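Trichothecene 3-O-acetyltransferase (Gibberella zeae, PDB 2RKV) transfers the acetyl group of acetyl-coenzyme A to the 3-hydroxyl of trichothecene mycotoxins such as T-2 toxin, as a member of the BAHD acyltransferase superfamily. Local coordinates at residues Y20-L25 and R401-E406; I116-T121 and L138-F143; A166-L171 and W386-G391; K193-Y198 and M299-N304. All coordinates share one frame; numbering follows the deposited sequence.

Interaction 1: Y20-L25 and R401-E406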
loop_
_atom_site.group_PDB
_atom_site.type_symbol
_atom_site.label_atom_id
_atom_site.label_comp_id
_atom_site.label_asym_id
_atom_site.label_seq_id
_atom_site.Cartn_x
_atom_site.Cartn_y
_atom_site.Cartn_z
ATOM N N TYR A 20 4.923 3.525 8.053
ATOM C CA TYR A 20 5.624 3.785 6.800
ATOM C C TYR A 20 5.326 2.710 5.761
ATOM O O TYR A 20 5.452 1.508 6.041
ATOM C CB TYR A 20 7.133 3.881 7.027
ATOM C CG TYR A 20 7.559 5.243 7.511
ATOM C CD1 TYR A 20 7.487 5.582 8.860
ATOM C CD2 TYR A 20 8.012 6.205 6.605
ATOM C CE1 TYR A 20 7.871 6.853 9.303
ATOM C CE2 TYR A 20 8.405 7.475 7.038
ATOM C CZ TYR A 20 8.323 7.792 8.378
ATOM O OH TYR A 20 8.707 9.047 8.794
ATOM N N THR A 21 4.931 3.145 4.564
ATOM C CA THR A 21 4.760 2.241 3.424
ATOM C C THR A 21 6.100 2.032 2.730
ATOM O O THR A 21 6.740 3.006 2.325
ATOM C CB THR A 21 3.768 2.809 2.387
ATOM O OG1 THR A 21 2.508 3.068 3.021
ATOM C CG2 THR A 21 3.576 1.827 1.220
ATOM N N GLN A 22 6.511 0.770 2.583
ATOM C CA GLN A 22 7.778 0.434 1.922
ATOM C C GLN A 22 7.543 -0.245 0.580
ATOM O O GLN A 22 6.606 -1.021 0.420
ATOM C CB GLN A 22 8.621 -0.516 2.783
ATOM C CG GLN A 22 8.804 -0.092 4.234
ATOM C CD GLN A 22 9.177 -1.263 5.117
ATOM O OE1 GLN A 22 8.769 -2.402 4.859
ATOM N NE2 GLN A 22 9.938 -0.994 6.175
ATOM N N ILE A 23 8.414 0.036 -0.383
ATOM C CA ILE A 23 8.435 -0.705 -1.637
ATOM C C ILE A 23 9.891 -0.802 -2.081
ATOM O O ILE A 23 10.664 0.150 -1.892
ATOM C CB ILE A 23 7.518 -0.050 -2.724
ATOM C CG1 ILE A 23 7.338 -0.953 -3.955
ATOM C CG2 ILE A 23 8.024 1.366 -3.094
ATOM C CD1 ILE A 23 6.457 -2.185 -3.722
ATOM N N SER A 24 10.262 -1.958 -2.631
ATOM C CA SER A 24 11.613 -2.186 -3.130
ATOM C C SER A 24 11.613 -2.481 -4.616
ATOM O O SER A 24 10.756 -3.225 -5.114
ATOM C CB SER A 24 12.297 -3.344 -2.381
ATOM O OG SER A 24 12.370 -3.077 -0.987
ATOM N N LEU A 25 12.595 -1.896 -5.308
ATOM C CA LEU A 25 12.828 -2.115 -6.723
ATOM C C LEU A 25 14.209 -2.760 -6.869
ATOM O O LEU A 25 15.196 -2.246 -6.347
ATOM C CB LEU A 25 12.762 -0.777 -7.487
ATOM C CG LEU A 25 11.380 -0.134 -7.727
ATOM C CD1 LEU A 25 10.632 0.192 -6.449
ATOM C CD2 LEU A 25 11.496 1.126 -8.607
ATOM N N ARG A 401 8.809 -5.344 -5.325
ATOM C CA ARG A 401 8.268 -6.137 -4.218
ATOM C C ARG A 401 8.211 -5.358 -2.910
ATOM O O ARG A 401 9.093 -4.539 -2.619
ATOM C CB ARG A 401 9.118 -7.399 -3.984
ATOM C CG ARG A 401 9.315 -8.314 -5.194
ATOM C CD ARG A 401 8.001 -8.959 -5.655
ATOM N NE ARG A 401 8.192 -10.379 -5.952
ATOM C CZ ARG A 401 7.601 -11.044 -6.942
ATOM N NH1 ARG A 401 6.788 -10.427 -7.798
ATOM N NH2 ARG A 401 7.844 -12.344 -7.089
ATOM N N ARG A 402 7.170 -5.620 -2.120
ATOM C CA ARG A 402 7.082 -5.061 -0.787
ATOM C C ARG A 402 7.965 -5.839 0.190
ATOM O O ARG A 402 7.885 -7.080 0.247
ATOM C CB ARG A 402 5.641 -5.072 -0.272
ATOM C CG ARG A 402 5.459 -4.041 0.815
ATOM C CD ARG A 402 4.507 -4.425 1.941
ATOM N NE ARG A 402 4.380 -3.273 2.838
ATOM C CZ ARG A 402 5.307 -2.903 3.728
ATOM N NH1 ARG A 402 6.421 -3.614 3.884
ATOM N NH2 ARG A 402 5.119 -1.815 4.467
ATOM N N PRO A 403 8.793 -5.125 0.981
ATOM C CA PRO A 403 9.519 -5.803 2.070
ATOM C C PRO A 403 8.637 -6.558 3.068
ATOM O O PRO A 403 7.516 -6.138 3.391
ATOM C CB PRO A 403 10.238 -4.645 2.782
ATOM C CG PRO A 403 10.496 -3.662 1.658
ATOM C CD PRO A 403 9.165 -3.700 0.904
ATOM N N ILE A 404 9.162 -7.675 3.555
ATOM C CA ILE A 404 8.529 -8.397 4.649
ATOM C C ILE A 404 8.671 -7.611 5.960
ATOM O O ILE A 404 9.691 -6.956 6.205
ATOM C CB ILE A 404 9.110 -9.837 4.785
ATOM C CG1 ILE A 404 8.182 -10.728 5.617
ATOM C CG2 ILE A 404 10.545 -9.824 5.337
ATOM C CD1 ILE A 404 8.475 -12.223 5.470
ATOM N N PHE A 405 7.630 -7.667 6.778
ATOM C CA PHE A 405 7.658 -7.116 8.120
ATOM C C PHE A 405 6.887 -8.060 9.044
ATOM O O PHE A 405 6.672 -9.229 8.684
ATOM C CB PHE A 405 7.160 -5.654 8.158
ATOM C CG PHE A 405 5.726 -5.449 7.707
ATOM C CD1 PHE A 405 4.754 -5.053 8.626
ATOM C CD2 PHE A 405 5.363 -5.577 6.361
ATOM C CE1 PHE A 405 3.423 -4.830 8.228
ATOM C CE2 PHE A 405 4.032 -5.349 5.948
ATOM C CZ PHE A 405 3.063 -4.970 6.893
ATOM N N GLU A 406 6.506 -7.586 10.227
ATOM C CA GLU A 406 5.765 -8.440 11.155
ATOM C C GLU A 406 4.498 -8.955 10.476
ATOM O O GLU A 406 3.846 -8.213 9.738
ATOM C CB GLU A 406 5.398 -7.689 12.438
ATOM C CG GLU A 406 6.576 -7.420 13.381
ATOM C CD GLU A 406 7.412 -6.197 12.992
ATOM O OE1 GLU A 406 7.030 -5.465 12.044
ATOM O OE2 GLU A 406 8.457 -5.971 13.646
#

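Interaction 2: I116-T121 and L138-F143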
loop_
_atom_site.group_PDB
_atom_site.type_symbol
_atom_site.label_atom_id
_atom_site.label_comp_id
_atom_site.label_asym_id
_atom_site.label_seq_id
_atom_site.Cartn_x
_atom_site.Cartn_y
_atom_site.Cartn_z
ATOM N N ILE A 116 17.087 -4.180 4.258
ATOM C CA ILE A 116 17.048 -3.399 3.011
ATOM C C ILE A 116 16.162 -2.130 3.027
ATOM O O ILE A 116 16.114 -1.403 2.029
ATOM C CB ILE A 116 16.763 -4.305 1.754
ATOM C CG1 ILE A 116 15.480 -5.138 1.913
ATOM C CG2 ILE A 116 17.951 -5.258 1.490
ATOM C CD1 ILE A 116 14.191 -4.350 1.968
ATOM N N ALA A 117 15.507 -1.857 4.154
ATOM C CA ALA A 117 14.700 -0.638 4.320
ATOM C C ALA A 117 15.333 0.320 5.339
ATOM O O ALA A 117 15.975 -0.132 6.292
ATOM C CB ALA A 117 13.266 -0.983 4.727
ATOM N N PRO A 118 15.150 1.643 5.146
ATOM C CA PRO A 118 15.739 2.643 6.053
ATOM C C PRO A 118 14.992 2.828 7.378
ATOM O O PRO A 118 15.528 3.440 8.309
ATOM C CB PRO A 118 15.676 3.932 5.228
ATOM C CG PRO A 118 14.491 3.747 4.353
ATOM C CD PRO A 118 14.402 2.277 4.040
ATOM N N ARG A 119 13.770 2.310 7.461
ATOM C CA ARG A 119 12.954 2.412 8.668
ATOM C C ARG A 119 11.893 1.314 8.616
ATOM O O ARG A 119 11.451 0.934 7.538
ATOM C CB ARG A 119 12.282 3.793 8.754
ATOM C CG ARG A 119 11.330 3.949 9.940
ATOM C CD ARG A 119 11.117 5.407 10.282
ATOM N NE ARG A 119 10.137 5.594 11.349
ATOM C CZ ARG A 119 9.996 6.720 12.048
ATOM N NH1 ARG A 119 9.069 6.809 12.989
ATOM N NH2 ARG A 119 10.795 7.755 11.817
ATOM N N LYS A 120 11.490 0.812 9.779
ATOM C CA LYS A 120 10.463 -0.233 9.829
ATOM C C LYS A 120 9.089 0.296 9.427
ATOM O O LYS A 120 8.809 1.492 9.544
ATOM C CB LYS A 120 10.409 -0.870 11.217
ATOM C CG LYS A 120 11.628 -1.736 11.524
ATOM C CD LYS A 120 11.641 -2.222 12.976
ATOM C CE LYS A 120 10.455 -3.135 13.276
ATOM N NZ LYS A 120 10.550 -4.431 12.544
ATOM N N THR A 121 8.240 -0.608 8.944
ATOM C CA THR A 121 6.857 -0.294 8.609
ATOM C C THR A 121 6.060 0.166 9.833
ATOM O O THR A 121 5.334 1.168 9.781
ATOM C CB THR A 121 6.170 -1.526 7.996
ATOM O OG1 THR A 121 6.785 -1.836 6.738
ATOM C CG2 THR A 121 4.687 -1.263 7.788
ATOM N N LEU A 138 11.960 8.373 3.007
ATOM C CA LEU A 138 13.291 7.865 3.314
ATOM C C LEU A 138 13.676 6.865 2.242
ATOM O O LEU A 138 12.822 6.121 1.760
ATOM C CB LEU A 138 13.324 7.181 4.685
ATOM C CG LEU A 138 13.135 8.044 5.936
ATOM C CD1 LEU A 138 12.888 7.167 7.150
ATOM C CD2 LEU A 138 14.347 8.937 6.181
ATOM N N LEU A 139 14.956 6.847 1.871
ATOM C CA LEU A 139 15.435 5.971 0.791
ATOM C C LEU A 139 16.613 5.111 1.254
ATOM O O LEU A 139 17.372 5.511 2.131
ATOM C CB LEU A 139 15.846 6.825 -0.408
ATOM C CG LEU A 139 14.633 7.672 -0.828
ATOM C CD1 LEU A 139 14.842 9.162 -0.539
ATOM C CD2 LEU A 139 14.162 7.380 -2.240
ATOM N N GLN A 140 16.752 3.927 0.663
ATOM C CA GLN A 140 17.913 3.082 0.911
ATOM C C GLN A 140 18.364 2.448 -0.396
ATOM O O GLN A 140 17.553 1.877 -1.138
ATOM C CB GLN A 140 17.611 2.017 1.975
ATOM C CG GLN A 140 18.847 1.200 2.405
ATOM C CD GLN A 140 18.738 0.692 3.826
ATOM O OE1 GLN A 140 18.391 1.443 4.736
ATOM N NE2 GLN A 140 19.046 -0.592 4.026
ATOM N N LEU A 141 19.655 2.599 -0.687
ATOM C CA LEU A 141 20.288 1.927 -1.817
ATOM C C LEU A 141 21.094 0.776 -1.244
ATOM O O LEU A 141 22.017 1.008 -0.479
ATOM C CB LEU A 141 21.237 2.872 -2.563
ATOM C CG LEU A 141 20.588 4.007 -3.359
ATOM C CD1 LEU A 141 21.646 5.000 -3.870
ATOM C CD2 LEU A 141 19.759 3.462 -4.514
ATOM N N ASN A 142 20.737 -0.448 -1.625
ATOM C CA ASN A 142 21.417 -1.646 -1.133
ATOM C C ASN A 142 22.196 -2.292 -2.266
ATOM O O ASN A 142 21.597 -2.725 -3.255
ATOM C CB ASN A 142 20.398 -2.655 -0.593
ATOM C CG ASN A 142 19.506 -2.072 0.480
ATOM O OD1 ASN A 142 19.884 -2.007 1.653
ATOM N ND2 ASN A 142 18.297 -1.647 0.086
ATOM N N PHE A 143 23.522 -2.356 -2.141
ATOM C CA PHE A 143 24.316 -3.107 -3.111
ATOM C C PHE A 143 24.250 -4.584 -2.744
ATOM O O PHE A 143 24.586 -4.954 -1.623
ATOM C CB PHE A 143 25.806 -2.712 -3.118
ATOM C CG PHE A 143 26.078 -1.234 -3.167
ATOM C CD1 PHE A 143 25.159 -0.315 -3.677
ATOM C CD2 PHE A 143 27.302 -0.770 -2.721
ATOM C CE1 PHE A 143 25.460 1.042 -3.720
ATOM C CE2 PHE A 143 27.617 0.580 -2.763
ATOM C CZ PHE A 143 26.688 1.491 -3.254
HETATM O O HOH W 1 18.181 -1.600 6.816
#

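Interaction 3: A166-L171 and W386-G391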
loop_
_atom_site.group_PDB
_atom_site.type_symbol
_atom_site.label_atom_id
_atom_site.label_comp_id
_atom_site.label_asym_id
_atom_site.label_seq_id
_atom_site.Cartn_x
_atom_site.Cartn_y
_atom_site.Cartn_z
ATOM N N ALA A 166 3.595 8.824 -7.191
ATOM C CA ALA A 166 3.730 10.134 -7.843
ATOM C C ALA A 166 5.057 10.801 -7.462
ATOM O O ALA A 166 5.758 11.324 -8.329
ATOM C CB ALA A 166 2.551 11.026 -7.489
ATOM N N VAL A 167 5.408 10.720 -6.179
ATOM C CA VAL A 167 6.670 11.271 -5.657
ATOM C C VAL A 167 7.875 10.547 -6.279
ATOM O O VAL A 167 8.831 11.190 -6.769
ATOM C CB VAL A 167 6.691 11.205 -4.105
ATOM C CG1 VAL A 167 8.076 11.557 -3.535
ATOM C CG2 VAL A 167 5.636 12.173 -3.528
ATOM N N ILE A 168 7.818 9.216 -6.282
ATOM C CA ILE A 168 8.907 8.387 -6.823
ATOM C C ILE A 168 9.111 8.637 -8.329
ATOM O O ILE A 168 10.246 8.751 -8.798
ATOM C CB ILE A 168 8.703 6.885 -6.510
ATOM C CG1 ILE A 168 8.657 6.671 -4.991
ATOM C CG2 ILE A 168 9.815 6.039 -7.151
ATOM C CD1 ILE A 168 8.262 5.261 -4.564
ATOM N N ARG A 169 8.003 8.749 -9.060
ATOM C CA ARG A 169 8.026 9.053 -10.487
ATOM C C ARG A 169 8.799 10.347 -10.761
ATOM O O ARG A 169 9.634 10.404 -11.669
ATOM C CB ARG A 169 6.590 9.157 -11.014
ATOM C CG ARG A 169 6.441 9.550 -12.475
ATOM C CD ARG A 169 5.090 9.081 -13.022
ATOM N NE ARG A 169 3.948 9.645 -12.298
ATOM C CZ ARG A 169 3.136 8.958 -11.491
ATOM N NH1 ARG A 169 2.119 9.574 -10.899
ATOM N NH2 ARG A 169 3.323 7.661 -11.274
ATOM N N LEU A 170 8.510 11.387 -9.979
ATOM C CA LEU A 170 9.203 12.667 -10.145
ATOM C C LEU A 170 10.654 12.570 -9.691
ATOM O O LEU A 170 11.543 13.209 -10.269
ATOM C CB LEU A 170 8.482 13.793 -9.404
ATOM C CG LEU A 170 7.104 14.194 -9.958
ATOM C CD1 LEU A 170 6.671 15.522 -9.347
ATOM C CD2 LEU A 170 7.128 14.305 -11.495
ATOM N N LEU A 171 10.911 11.764 -8.661
ATOM C CA LEU A 171 12.298 11.537 -8.271
ATOM C C LEU A 171 13.062 10.916 -9.451
ATOM O O LEU A 171 14.203 11.308 -9.726
ATOM C CB LEU A 171 12.401 10.665 -7.018
ATOM C CG LEU A 171 13.806 10.170 -6.641
ATOM C CD1 LEU A 171 14.790 11.341 -6.443
ATOM C CD2 LEU A 171 13.738 9.284 -5.395
ATOM N N TRP A 386 7.191 -0.052 -12.215
ATOM C CA TRP A 386 7.946 -0.856 -13.186
ATOM C C TRP A 386 8.585 -0.038 -14.323
ATOM O O TRP A 386 9.440 -0.553 -15.066
ATOM C CB TRP A 386 7.058 -1.939 -13.801
ATOM C CG TRP A 386 6.778 -3.116 -12.931
ATOM C CD1 TRP A 386 5.716 -3.277 -12.085
ATOM C CD2 TRP A 386 7.543 -4.328 -12.856
ATOM N NE1 TRP A 386 5.783 -4.510 -11.473
ATOM C CE2 TRP A 386 6.894 -5.174 -11.926
ATOM C CE3 TRP A 386 8.723 -4.776 -13.475
ATOM C CZ2 TRP A 386 7.373 -6.451 -11.609
ATOM C CZ3 TRP A 386 9.199 -6.049 -13.163
ATOM C CH2 TRP A 386 8.528 -6.867 -12.234
ATOM N N ASP A 387 8.182 1.225 -14.455
ATOM C CA ASP A 387 8.647 2.038 -15.574
ATOM C C ASP A 387 9.839 2.945 -15.258
ATOM O O ASP A 387 10.386 3.579 -16.167
ATOM C CB ASP A 387 7.501 2.883 -16.131
ATOM C CG ASP A 387 7.725 3.283 -17.570
ATOM O OD1 ASP A 387 8.143 2.422 -18.375
ATOM O OD2 ASP A 387 7.480 4.462 -17.891
ATOM N N TYR A 388 10.252 3.006 -13.989
ATOM C CA TYR A 388 11.268 4.008 -13.583
ATOM C C TYR A 388 12.689 3.449 -13.579
ATOM O O TYR A 388 12.933 2.377 -13.024
ATOM C CB TYR A 388 10.953 4.645 -12.214
ATOM C CG TYR A 388 9.484 5.010 -12.009
ATOM C CD1 TYR A 388 8.691 5.443 -13.078
ATOM C CD2 TYR A 388 8.901 4.914 -10.750
ATOM C CE1 TYR A 388 7.329 5.740 -12.895
ATOM C CE2 TYR A 388 7.553 5.219 -10.550
ATOM C CZ TYR A 388 6.780 5.637 -11.625
ATOM O OH TYR A 388 5.446 5.929 -11.437
ATOM N N ASP A 389 13.613 4.199 -14.182
ATOM C CA ASP A 389 15.017 3.780 -14.287
ATOM C C ASP A 389 15.955 4.687 -13.489
ATOM O O ASP A 389 17.122 4.358 -13.295
ATOM C CB ASP A 389 15.460 3.734 -15.750
ATOM C CG ASP A 389 15.310 5.076 -16.447
ATOM O OD1 ASP A 389 16.131 5.972 -16.199
ATOM O OD2 ASP A 389 14.369 5.233 -17.256
ATOM N N PHE A 390 15.447 5.842 -13.063
ATOM C CA PHE A 390 16.235 6.795 -12.258
ATOM C C PHE A 390 17.560 7.251 -12.892
ATOM O O PHE A 390 18.477 7.660 -12.179
ATOM C CB PHE A 390 16.483 6.251 -10.840
ATOM C CG PHE A 390 15.220 5.934 -10.092
ATOM C CD1 PHE A 390 14.671 4.654 -10.157
ATOM C CD2 PHE A 390 14.572 6.918 -9.351
ATOM C CE1 PHE A 390 13.479 4.354 -9.479
ATOM C CE2 PHE A 390 13.390 6.640 -8.668
ATOM C CZ PHE A 390 12.843 5.350 -8.733
ATOM N N GLY A 391 17.660 7.180 -14.220
ATOM C CA GLY A 391 18.897 7.572 -14.915
ATOM C C GLY A 391 20.110 6.747 -14.502
ATOM O O GLY A 391 21.262 7.172 -14.697
#

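Interaction 4: K193-Y198 and M299-N304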
loop_
_atom_site.group_PDB
_atom_site.type_symbol
_atom_site.label_atom_id
_atom_site.label_comp_id
_atom_site.label_asym_id
_atom_site.label_seq_id
_atom_site.Cartn_x
_atom_site.Cartn_y
_atom_site.Cartn_z
ATOM N N LYS A 193 -5.589 20.506 2.966
ATOM C CA LYS A 193 -6.624 20.575 4.007
ATOM C C LYS A 193 -8.019 20.875 3.463
ATOM O O LYS A 193 -9.011 20.693 4.164
ATOM C CB LYS A 193 -6.245 21.561 5.116
ATOM C CG LYS A 193 -6.255 23.026 4.704
ATOM C CD LYS A 193 -5.795 23.947 5.848
ATOM C CE LYS A 193 -6.841 24.105 6.941
ATOM N NZ LYS A 193 -6.355 24.992 8.060
ATOM N N THR A 194 -8.090 21.314 2.211
ATOM C CA THR A 194 -9.375 21.655 1.591
ATOM C C THR A 194 -9.735 20.724 0.431
ATOM O O THR A 194 -10.772 20.908 -0.215
ATOM C CB THR A 194 -9.384 23.109 1.082
ATOM O OG1 THR A 194 -8.334 23.272 0.121
ATOM C CG2 THR A 194 -9.198 24.100 2.245
ATOM N N ILE A 195 -8.902 19.713 0.179
ATOM C CA ILE A 195 -9.049 18.897 -1.036
ATOM C C ILE A 195 -10.277 17.969 -1.030
ATOM O O ILE A 195 -10.738 17.528 -2.091
ATOM C CB ILE A 195 -7.736 18.134 -1.386
ATOM C CG1 ILE A 195 -7.650 17.931 -2.909
ATOM C CG2 ILE A 195 -7.602 16.822 -0.571
ATOM C CD1 ILE A 195 -6.275 17.558 -3.430
ATOM N N VAL A 196 -10.788 17.673 0.163
ATOM C CA VAL A 196 -12.057 16.963 0.316
ATOM C C VAL A 196 -13.067 17.946 0.909
ATOM O O VAL A 196 -12.982 18.289 2.097
ATOM C CB VAL A 196 -11.935 15.713 1.233
ATOM C CG1 VAL A 196 -13.293 14.994 1.340
ATOM C CG2 VAL A 196 -10.871 14.748 0.718
ATOM N N PRO A 197 -14.009 18.434 0.084
ATOM C CA PRO A 197 -15.015 19.370 0.590
ATOM C C PRO A 197 -15.879 18.712 1.664
ATOM O O PRO A 197 -16.346 17.586 1.477
ATOM C CB PRO A 197 -15.855 19.689 -0.651
ATOM C CG PRO A 197 -14.995 19.322 -1.817
ATOM C CD PRO A 197 -14.175 18.160 -1.357
ATOM N N TYR A 198 -16.076 19.404 2.783
ATOM C CA TYR A 198 -16.811 18.819 3.899
ATOM C C TYR A 198 -18.318 18.835 3.681
ATOM O O TYR A 198 -18.830 19.619 2.877
ATOM C CB TYR A 198 -16.461 19.518 5.216
ATOM C CG TYR A 198 -14.995 19.444 5.583
ATOM C CD1 TYR A 198 -14.275 20.604 5.871
ATOM C CD2 TYR A 198 -14.329 18.219 5.635
ATOM C CE1 TYR A 198 -12.926 20.549 6.208
ATOM C CE2 TYR A 198 -12.980 18.150 5.966
ATOM C CZ TYR A 198 -12.286 19.316 6.250
ATOM O OH TYR A 198 -10.961 19.256 6.583
ATOM N N MET A 299 -13.066 12.180 -6.413
ATOM C CA MET A 299 -12.936 13.550 -5.930
ATOM C C MET A 299 -12.545 14.537 -7.039
ATOM O O MET A 299 -12.482 15.747 -6.803
ATOM C CB MET A 299 -11.925 13.597 -4.776
ATOM C CG MET A 299 -12.239 14.616 -3.684
ATOM S SD MET A 299 -13.818 14.373 -2.813
ATOM C CE MET A 299 -13.889 12.616 -2.575
ATOM N N GLY A 300 -12.280 14.013 -8.234
ATOM C CA GLY A 300 -11.834 14.826 -9.368
ATOM C C GLY A 300 -10.417 15.355 -9.200
ATOM O O GLY A 300 -10.081 16.435 -9.706
ATOM N N VAL A 301 -9.586 14.593 -8.493
ATOM C CA VAL A 301 -8.212 15.001 -8.198
ATOM C C VAL A 301 -7.228 14.269 -9.120
ATOM O O VAL A 301 -7.428 13.101 -9.456
ATOM C CB VAL A 301 -7.876 14.758 -6.697
ATOM C CG1 VAL A 301 -6.391 14.996 -6.393
ATOM C CG2 VAL A 301 -8.747 15.648 -5.802
ATOM N N SER A 302 -6.173 14.975 -9.525
ATOM C CA SER A 302 -5.135 14.430 -10.399
ATOM C C SER A 302 -4.496 13.168 -9.824
ATOM O O SER A 302 -4.249 13.085 -8.625
ATOM C CB SER A 302 -4.051 15.487 -10.606
ATOM O OG SER A 302 -2.909 14.941 -11.227
ATOM N N ASN A 303 -4.214 12.201 -10.693
ATOM C CA ASN A 303 -3.436 11.018 -10.324
ATOM C C ASN A 303 -2.052 11.398 -9.780
ATOM O O ASN A 303 -1.399 10.610 -9.086
ATOM C CB ASN A 303 -3.283 10.096 -11.536
ATOM C CG ASN A 303 -2.631 8.774 -11.185
ATOM O OD1 ASN A 303 -3.155 8.006 -10.367
ATOM N ND2 ASN A 303 -1.492 8.497 -11.798
ATOM N N ASN A 304 -1.609 12.613 -10.105
ATOM C CA ASN A 304 -0.309 13.095 -9.650
ATOM C C ASN A 304 -0.332 13.760 -8.275
ATOM O O ASN A 304 0.709 14.205 -7.790
ATOM C CB ASN A 304 0.328 14.020 -10.697
ATOM C CG ASN A 304 0.734 13.278 -11.950
ATOM O OD1 ASN A 304 1.118 12.104 -11.892
ATOM N ND2 ASN A 304 0.632 13.946 -13.100
#

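Interaction 1: Y20-L25 and R401-E406
Gln-22 and Arg-402 reach across the edge of the sheet and meet obliquely, with the amide and guanidinium planes 48° apart. Arg-402 turns CG anti to its backbone N (chi1 -158°) and bends at chi2, which swings the guanidinium back over the strand. There NH1 donates to Gln-22 OE1 at 2.8 Å. The oxygen sits 22° out of the guanidinium plane, and the same NH1 also bonds Pro-403 O, 2.8 Å away. The planar group is sandwiched: the backbone O of Gln-22 lies over the centre of one face, and Phe-405 CE2 stands 3.5 Å above the opposite one. Pro-403 packs alongside, its CD 3.7 Å from Gln-22 CB and its CG 3.3 Å from Ser-24 OG, whose hydroxyl is bonded to Thr-151 OG1.

Further along, the backbones pair. Ser-24 and Arg-401 form an antiparallel hydrogen-bonded pair, Ser-24 N to Arg-401 O at 2.8 Å and Arg-401 N to Ser-24 O at 2.9 Å, which adds strand 399-401 to the edge of the sheet. The Arg-401 side chain turns elsewhere, its NE bonding Tyr-106 O.

All the touching residues are buried. Gln-22 O has no hydrogen-bond partner in the model; lying over the arginine face, it may be partly compensated by the positive charge. Gln-22 OE1 and Pro-403 O on NH1, with Thr-121 OG1 on NH2, together limit the guanidinium's rotation.

Interaction 2: I116-T121 and L138-F143
From Ile-116 to Arg-119 the chain runs nearly antiparallel to strand segment 138-143, the two directions lying 160° apart. The CA atoms of Pro-118 and Gln-140 come within 5.6 Å, yet no backbone-to-backbone hydrogen bond joins the segments. Ala-117 is where the chain leaves the helical conformation of helix 113-116, and the peptides that follow lie against strand side chains instead of its backbone.

Leu-138, Gln-140 and Asn-142, alternate residues of the strand, all point at this loop. Asn-142 ND2 donates to Ile-116 O at 2.9 Å, crossing the isoleucine side chain at about a right angle; the same carbonyl also accepts from Thr-151 OG1, and ND2 has a second acceptor in Ile-149 O. Gln-140, with CG anti to its backbone N (chi1 -173°), extends alongside the Ile-116 to Pro-118 peptides. Its NE2 gives a nearly straight bond of 171° to a lone pair of Asn-142 OD1, in the plane of both amides, which orients the two groups together. NE2 also donates to a water that in turn donates a hydrogen bond to Ala-117 O, 2.7 Å from the water. Apolar contact completes the row: Pro-118 CG rests 3.6 Å from Leu-138 CB, and Leu-138 CD1 lies 3.8 Å from Arg-119 CB.

Leu-139 and Leu-141 face the other way, onto helix 35-52. This is the alternation of an interior strand in a layered alpha/beta domain, here with an irregular loop packed over one face of the mixed sheet and a helix over the other.

Interaction 3: A166-L171 and W386-G391
Tyr-388 OH is gripped by two groups, Arg-169 NH2 at 2.7 Å and the carboxylate of Asp-165, one helical turn before the arginine. The arginine was modelled in two conformers; in the one described here its chain bends at chi3 (60°), which brings NH2 back to the phenol, and the N-H...O angle is 143°. Asp-165 also forms a salt bridge with NH2, so phenol, guanidinium and carboxylate make a closed polar group. The Tyr-388 ring turns a face to the helix backbone: Arg-169 CA sits 4.0 Å from its centroid, a CH-pi contact 18° off the ring normal.

Helix 161-176 follows closely after His-156, which lines the trichothecene pocket and belongs to the HXXXD signature of BAHD enzymes. Against this helix the loop from strand 375-379 to strand 399-401 lays two aromatic side chains, Tyr-388 and Phe-390.

Ile-168 serves both rings through one methyl. CG2 meets the rim of Phe-390 in plane, 3.5 Å from CZ, and approaches Tyr-388 CD2 obliquely at 3.9 Å. Leu-171 CG comes to the same Phe-390 edge, 4.1 Å from CE2. An Asx turn spans Asp-389 to Gly-391, Gly-391 N donating to Asp-389 OD1 at 2.8 Å, and Phe-390 N is bonded to Ser-172 OG, again on the helix.

Interaction 4: K193-Y198 and M299-N304
Ile-195 and Val-301 touch where two irregular loops meet, the second leaving helix 296-299 through a Schellman motif. Gly-300, with positive phi, is the residue that breaks the helical path there, and the chain turned by it carries Val-301 toward segment 193-198. No hydrogen bond links the two loops; van der Waals packing, mostly between side chains, carries this surface contact.

The branched aliphatic pair is the first kind of packing. Ile-195 sets CG1 anti to its backbone N (chi1 -150°) and stretches CD1 across the valine at about a right angle. CG1 lies 3.8 Å from Val-301 CG2, and CD1 meets both valine methyls, at 3.9 Å from CG1 and 3.9 Å from CG2.

Sulfur contacts form the second group. Met-299 is folded at chi2 and chi3, and its SD sits 4.1 Å from Pro-197 CD and 4.2 Å from Val-196 CG1. The proline and methionine slide past each other in opposite directions. Helix 340-356 backs this part, with Ala-351 against Val-196 and Arg-344 against Met-299; Arg-348 NE also binds Pro-197 O.

Polar bonds shape the 299-304 loop from within and from helix 182-187. Ser-302 OG accepts from Asn-304 N at 2.9 Å, an ST turn, and Glu-183 binds both side chains. Back at the junction itself, the closest approach between the loops sets a methylene against a carbonyl: Met-299 CG lies 3.6 Å from Ile-195 O.

In the fold
Interactions 1 and 2 have centres about 9 Å apart and share the five-stranded mixed sheet, 1 at its 399-401 edge and 2 on strand 137-144; they join directly where Gln-22 NE2 meets Arg-119 O and Arg-402 NH2 meets Thr-121 OG1. Interaction 3, its centre about 17 Å from that of interaction 1, lies on the helix side of that sheet, with Leu-171 on Leu-139 and Phe-390 on Leu-25. Interaction 4 is peripheral, its centre about 23 Å from that of interaction 3, yet bonded to it through Asn-304 OD1 and Arg-169 NH1. Along the chain, interaction 1 encloses all the others, and 4 is nested within 3. Interactions 1 and 3 thus build late-chain segments onto the N-terminal part, interaction 1 beside the bound toxin.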